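Local coordinates for NikO protein (Streptomyces tendae, PDB 4FQD) that catalyses an enolpyruvyl transfer from phosphoenolpyruvate that is essential in nikkomycin biosynthesis, and belongs to the MurA-like enolpyruvyl transferases, at residues Phe340-Pro345 against Asp408-Ala413; Leu347-Ala352 against Leu416-Ala421. The protein carries 4 engineered substitutions. All coordinates share one frame; numbering follows the deposited sequence.

Contact 1 of 2, residues Phe340-Pro345 against Asp408-Ala413. With SO4 (sulfate ion), chain D.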
loop_
_atom_site.group_PDB
_atom_site.type_symbol
_atom_site.label_atom_id
_atom_site.label_comp_id
_atom_site.label_asym_id
_atom_site.label_seq_id
_atom_site.Cartn_x
_atom_site.Cartn_y
_atom_site.Cartn_z
ATOM N N PHE A 340 -3.350 -11.993 0.277
ATOM C CA PHE A 340 -4.290 -12.507 -0.713
ATOM C C PHE A 340 -5.405 -11.510 -0.996
ATOM O O PHE A 340 -5.774 -10.710 -0.137
ATOM C CB PHE A 340 -4.899 -13.830 -0.248
ATOM C CG PHE A 340 -4.052 -15.029 -0.551
ATOM C CD1 PHE A 340 -3.956 -15.512 -1.845
ATOM C CD2 PHE A 340 -3.366 -15.684 0.459
ATOM C CE1 PHE A 340 -3.182 -16.619 -2.129
ATOM C CE2 PHE A 340 -2.591 -16.791 0.180
ATOM C CZ PHE A 340 -2.500 -17.261 -1.115
ATOM N N SER A 341 -5.943 -11.568 -2.207
ATOM C CA SER A 341 -7.042 -10.699 -2.594
ATOM C C SER A 341 -8.327 -11.137 -1.896
ATOM O O SER A 341 -9.200 -10.320 -1.606
ATOM C CB SER A 341 -7.223 -10.729 -4.111
ATOM O OG SER A 341 -8.038 -9.655 -4.547
ATOM N N ASP A 342 -8.428 -12.433 -1.623
ATOM C CA ASP A 342 -9.604 -12.998 -0.970
ATOM C C ASP A 342 -9.616 -12.723 0.531
ATOM O O ASP A 342 -10.656 -12.831 1.180
ATOM C CB ASP A 342 -9.683 -14.505 -1.220
ATOM C CG ASP A 342 -10.005 -14.841 -2.661
ATOM O OD1 ASP A 342 -10.784 -14.091 -3.285
ATOM O OD2 ASP A 342 -9.482 -15.854 -3.171
ATOM N N SER A 343 -8.456 -12.370 1.077
ATOM C CA SER A 343 -8.333 -12.110 2.508
ATOM C C SER A 343 -8.769 -10.690 2.853
ATOM O O SER A 343 -9.213 -10.416 3.968
ATOM C CB SER A 343 -6.892 -12.341 2.968
ATOM O OG SER A 343 -6.481 -13.674 2.714
ATOM N N GLN A 344 -8.644 -9.796 1.879
ATOM C CA GLN A 344 -8.952 -8.379 2.065
ATOM C C GLN A 344 -10.363 -8.033 2.589
ATOM O O GLN A 344 -10.490 -7.158 3.447
ATOM C CB GLN A 344 -8.610 -7.595 0.788
ATOM C CG GLN A 344 -9.677 -6.629 0.324
ATOM C CD GLN A 344 -10.035 -6.831 -1.133
ATOM O OE1 GLN A 344 -11.210 -6.857 -1.496
ATOM N NE2 GLN A 344 -9.020 -6.973 -1.980
ATOM N N PRO A 345 -11.421 -8.704 2.090
ATOM C CA PRO A 345 -12.748 -8.351 2.615
ATOM C C PRO A 345 -12.903 -8.614 4.114
ATOM O O PRO A 345 -13.586 -7.854 4.803
ATOM C CB PRO A 345 -13.691 -9.267 1.827
ATOM C CG PRO A 345 -12.963 -9.564 0.572
ATOM C CD PRO A 345 -11.520 -9.651 0.963
ATOM N N ASP A 408 -20.123 -11.826 -4.898
ATOM C CA ASP A 408 -19.167 -12.902 -5.143
ATOM C C ASP A 408 -18.994 -13.820 -3.934
ATOM O O ASP A 408 -19.727 -13.713 -2.951
ATOM C CB ASP A 408 -17.813 -12.327 -5.572
ATOM C CG ASP A 408 -17.311 -11.253 -4.628
ATOM O OD1 ASP A 408 -16.682 -11.603 -3.606
ATOM O OD2 ASP A 408 -17.541 -10.058 -4.911
ATOM N N LEU A 409 -18.018 -14.720 -4.021
ATOM C CA LEU A 409 -17.773 -15.721 -2.983
ATOM C C LEU A 409 -17.415 -15.111 -1.628
ATOM O O LEU A 409 -18.112 -15.331 -0.637
ATOM C CB LEU A 409 -16.678 -16.693 -3.430
ATOM C CG LEU A 409 -16.035 -17.596 -2.372
ATOM C CD1 LEU A 409 -17.066 -18.488 -1.696
ATOM C CD2 LEU A 409 -14.927 -18.431 -2.996
ATOM N N ARG A 410 -16.326 -14.351 -1.589
ATOM C CA ARG A 410 -15.852 -13.770 -0.338
ATOM C C ARG A 410 -16.786 -12.670 0.157
ATOM O O ARG A 410 -16.819 -12.363 1.349
ATOM C CB ARG A 410 -14.425 -13.240 -0.493
ATOM C CG ARG A 410 -13.442 -14.277 -1.016
ATOM C CD ARG A 410 -13.528 -15.571 -0.221
ATOM N NE ARG A 410 -12.697 -16.623 -0.798
ATOM C CZ ARG A 410 -12.676 -17.880 -0.369
ATOM N NH1 ARG A 410 -13.443 -18.248 0.648
ATOM N NH2 ARG A 410 -11.887 -18.771 -0.955
ATOM N N ALA A 411 -17.549 -12.085 -0.762
ATOM C CA ALA A 411 -18.525 -11.064 -0.404
ATOM C C ALA A 411 -19.662 -11.676 0.406
ATOM O O ALA A 411 -20.114 -11.097 1.391
ATOM C CB ALA A 411 -19.067 -10.384 -1.651
ATOM N N ALA A 412 -20.116 -12.852 -0.013
ATOM C CA ALA A 412 -21.190 -13.551 0.681
ATOM C C ALA A 412 -20.770 -13.942 2.094
ATOM O O ALA A 412 -21.564 -13.868 3.034
ATOM C CB ALA A 412 -21.613 -14.781 -0.104
ATOM N N ALA A 413 -19.515 -14.354 2.238
ATOM C CA ALA A 413 -18.995 -14.789 3.527
ATOM C C ALA A 413 -18.869 -13.630 4.512
ATOM O O ALA A 413 -19.298 -13.735 5.660
ATOM C CB ALA A 413 -17.652 -15.485 3.349
HETATM S S SO4 D . -15.100 -15.321 -6.930
HETATM O O1 SO4 D . -14.059 -14.872 -6.009
HETATM O O2 SO4 D . -14.874 -16.722 -7.272
HETATM O O3 SO4 D . -16.408 -15.184 -6.297
HETATM O O4 SO4 D . -15.061 -14.506 -8.142
#
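Asp342 meets Arg410 where the N-terminal ends of helices 344-351 and 409-419 lie side by side, in an inverse alpha/beta barrel domain of the EPSP synthase fold. Chi1 (-54°) sets Arg410 CG anti to the carbonyl carbon; the bend at chi2 (-50°) then carries CD and NE along Asp342 CB and CG. Asp342 OD1 comes within 3.5 Å of Arg410 CG. Charge attraction probably adds to this contact, but Asp342 OD1 and Arg410 NE are 4.0 Å apart, too far for a salt bridge. The carboxylate and guanidinium planes are turned 60° from each other. Asp342 OD1 has its salt bridge with Arg368 instead. Replacing Asp342 with alanine is likely to leave Arg368 without this carboxylate and to open a gap beside Arg410 CG. Within its own segment, Leu409 CD2 lies over the centre of one face of the Arg410 guanidinium, 3.5 Å above the plane. Further along, Pro345 CG packs on Arg410 CB at 4.1 Å. Asp408 is the N-cap of helix 409-419. Its OD1 takes the N-H of Ala411 from above the carboxylate plane. At the same helix end, Leu409 N gives a nearly straight hydrogen bond of 2.8 Å to sulfate O3.

Contact 2 of 2, residues Leu347-Ala352 against Leu416-Ala421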
loop_
_atom_site.group_PDB
_atom_site.type_symbol
_atom_site.label_atom_id
_atom_site.label_comp_id
_atom_site.label_asym_id
_atom_site.label_seq_id
_atom_site.Cartn_x
_atom_site.Cartn_y
_atom_site.Cartn_z
ATOM N N LEU A 347 -10.453 -8.541 6.292
ATOM C CA LEU A 347 -9.619 -7.560 6.969
ATOM C C LEU A 347 -10.323 -6.208 7.010
ATOM O O LEU A 347 -10.101 -5.406 7.918
ATOM C CB LEU A 347 -8.265 -7.439 6.268
ATOM C CG LEU A 347 -7.442 -8.728 6.242
ATOM C CD1 LEU A 347 -6.185 -8.555 5.409
ATOM C CD2 LEU A 347 -7.095 -9.162 7.656
ATOM N N ALA A 348 -11.175 -5.967 6.020
ATOM C CA ALA A 348 -11.969 -4.745 5.969
ATOM C C ALA A 348 -12.995 -4.739 7.094
ATOM O O ALA A 348 -13.242 -3.706 7.716
ATOM C CB ALA A 348 -12.658 -4.615 4.621
ATOM N N LEU A 349 -13.590 -5.899 7.350
ATOM C CA LEU A 349 -14.569 -6.037 8.422
ATOM C C LEU A 349 -13.906 -5.847 9.782
ATOM O O LEU A 349 -14.478 -5.229 10.680
ATOM C CB LEU A 349 -15.255 -7.402 8.351
ATOM C CG LEU A 349 -16.306 -7.695 9.423
ATOM C CD1 LEU A 349 -17.367 -6.605 9.450
ATOM C CD2 LEU A 349 -16.938 -9.058 9.191
ATOM N N LEU A 350 -12.697 -6.382 9.926
ATOM C CA LEU A 350 -11.924 -6.211 11.150
ATOM C C LEU A 350 -11.552 -4.746 11.349
ATOM O O LEU A 350 -11.450 -4.271 12.480
ATOM C CB LEU A 350 -10.658 -7.069 11.113
ATOM C CG LEU A 350 -10.844 -8.583 11.237
ATOM C CD1 LEU A 350 -9.533 -9.305 10.974
ATOM C CD2 LEU A 350 -11.385 -8.940 12.612
ATOM N N GLY A 351 -11.354 -4.037 10.242
ATOM C CA GLY A 351 -11.008 -2.629 10.283
ATOM C C GLY A 351 -12.128 -1.768 10.834
ATOM O O GLY A 351 -11.887 -0.676 11.351
ATOM N N ALA A 352 -13.357 -2.263 10.728
ATOM C CA ALA A 352 -14.521 -1.553 11.247
ATOM C C ALA A 352 -14.505 -1.516 12.771
ATOM O O ALA A 352 -15.207 -0.717 13.390
ATOM C CB ALA A 352 -15.804 -2.196 10.743
ATOM N N LEU A 416 -22.208 -12.266 5.693
ATOM C CA LEU A 416 -22.833 -13.191 6.627
ATOM C C LEU A 416 -22.244 -13.033 8.026
ATOM O O LEU A 416 -22.964 -13.099 9.020
ATOM C CB LEU A 416 -22.667 -14.631 6.138
ATOM C CG LEU A 416 -23.293 -15.733 6.991
ATOM C CD1 LEU A 416 -24.762 -15.442 7.249
ATOM C CD2 LEU A 416 -23.126 -17.082 6.309
ATOM N N LEU A 417 -20.934 -12.817 8.094
ATOM C CA LEU A 417 -20.256 -12.621 9.370
ATOM C C LEU A 417 -20.664 -11.300 10.009
ATOM O O LEU A 417 -20.884 -11.225 11.218
ATOM C CB LEU A 417 -18.738 -12.664 9.188
ATOM C CG LEU A 417 -18.135 -13.979 8.693
ATOM C CD1 LEU A 417 -16.622 -13.868 8.599
ATOM C CD2 LEU A 417 -18.538 -15.131 9.600
ATOM N N ALA A 418 -20.760 -10.259 9.188
ATOM C CA ALA A 418 -21.142 -8.936 9.664
ATOM C C ALA A 418 -22.598 -8.914 10.120
ATOM O O ALA A 418 -22.944 -8.233 11.085
ATOM C CB ALA A 418 -20.906 -7.896 8.581
ATOM N N ALA A 419 -23.444 -9.666 9.423
ATOM C CA ALA A 419 -24.859 -9.752 9.768
ATOM C C ALA A 419 -25.058 -10.427 11.121
ATOM O O ALA A 419 -25.974 -10.082 11.868
ATOM C CB ALA A 419 -25.624 -10.496 8.686
ATOM N N LEU A 420 -24.195 -11.389 11.431
ATOM C CA LEU A 420 -24.273 -12.115 12.695
ATOM C C LEU A 420 -23.911 -11.231 13.886
ATOM O O LEU A 420 -24.178 -11.583 15.035
ATOM C CB LEU A 420 -23.374 -13.353 12.660
ATOM C CG LEU A 420 -23.851 -14.511 11.783
ATOM C CD1 LEU A 420 -22.775 -15.580 11.670
ATOM C CD2 LEU A 420 -25.139 -15.103 12.336
ATOM N N ALA A 421 -23.300 -10.085 13.608
ATOM C CA ALA A 421 -22.940 -9.138 14.656
ATOM C C ALA A 421 -24.100 -8.197 14.961
ATOM O O ALA A 421 -24.203 -7.661 16.063
ATOM C CB ALA A 421 -21.706 -8.348 14.256
#
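Leu349 reaches across to Leu417 and Ala418, joining the later turns of helices 344-351 and 409-419 in the EPSP synthase fold. The contact is wholly apolar at its side chains, and it is small, burying 105 Å² in all. Its work is done by the two methyl branches of one leucine. Leu349 CD1 rests on Ala418 CB at 3.9 Å. Leu349 CD2 touches Leu417 CB at 4.0 Å and lies equally far from the backbone N of Ala418. The fork rests on the facing helix, close to its main chain. Leu349 CG stands anti to the backbone N (chi1 180°), which carries both methyls out to the other helix. The short side chain of Ala418 probably allows this approach. The side chains of Leu349 and Leu417 cross at about a right angle, and Leu417 takes part through its CB.

The two segments share no backbone hydrogen bond. Gly351 N donates to Leu347 O, and Leu420 N to Leu416 O, both in the i to i-4 pattern of an alpha helix. The backbones of Ala352 and Leu420 also bond to Cys395 and Gly21, respectively.

Other helices close the surroundings. Leu349 also packs on Leu277, and Leu417 on Ala274, both of helix 265-278. Helix 298-307 meets Leu347 and Leu350, whereas helix 441-447 meets Leu416 and Leu420. Beyond the last turns, the chain runs on into strands 356-362 and 425-429.

Contacts 1 and 2 are two steps along one helix pair, 344-351 and 409-419, with centres 12 Å apart. Both helices run from contact 1 to contact 2, so they lie side by side in the same general direction. The character changes, although both are buried. Contact 1 mixes a charged pair with aliphatic packing, with a bound sulfate at the start of helix 409-419; contact 2 is aliphatic. The centre of contact 1 is about 10 Å from the centre of the chain, that of contact 2 about 20 Å. Helix 265-278 packs against both, through Ile266 at contact 1 and Ala274 and Leu277 at contact 2. The sulfate, probably from the crystallisation liquor, also binds Arg436.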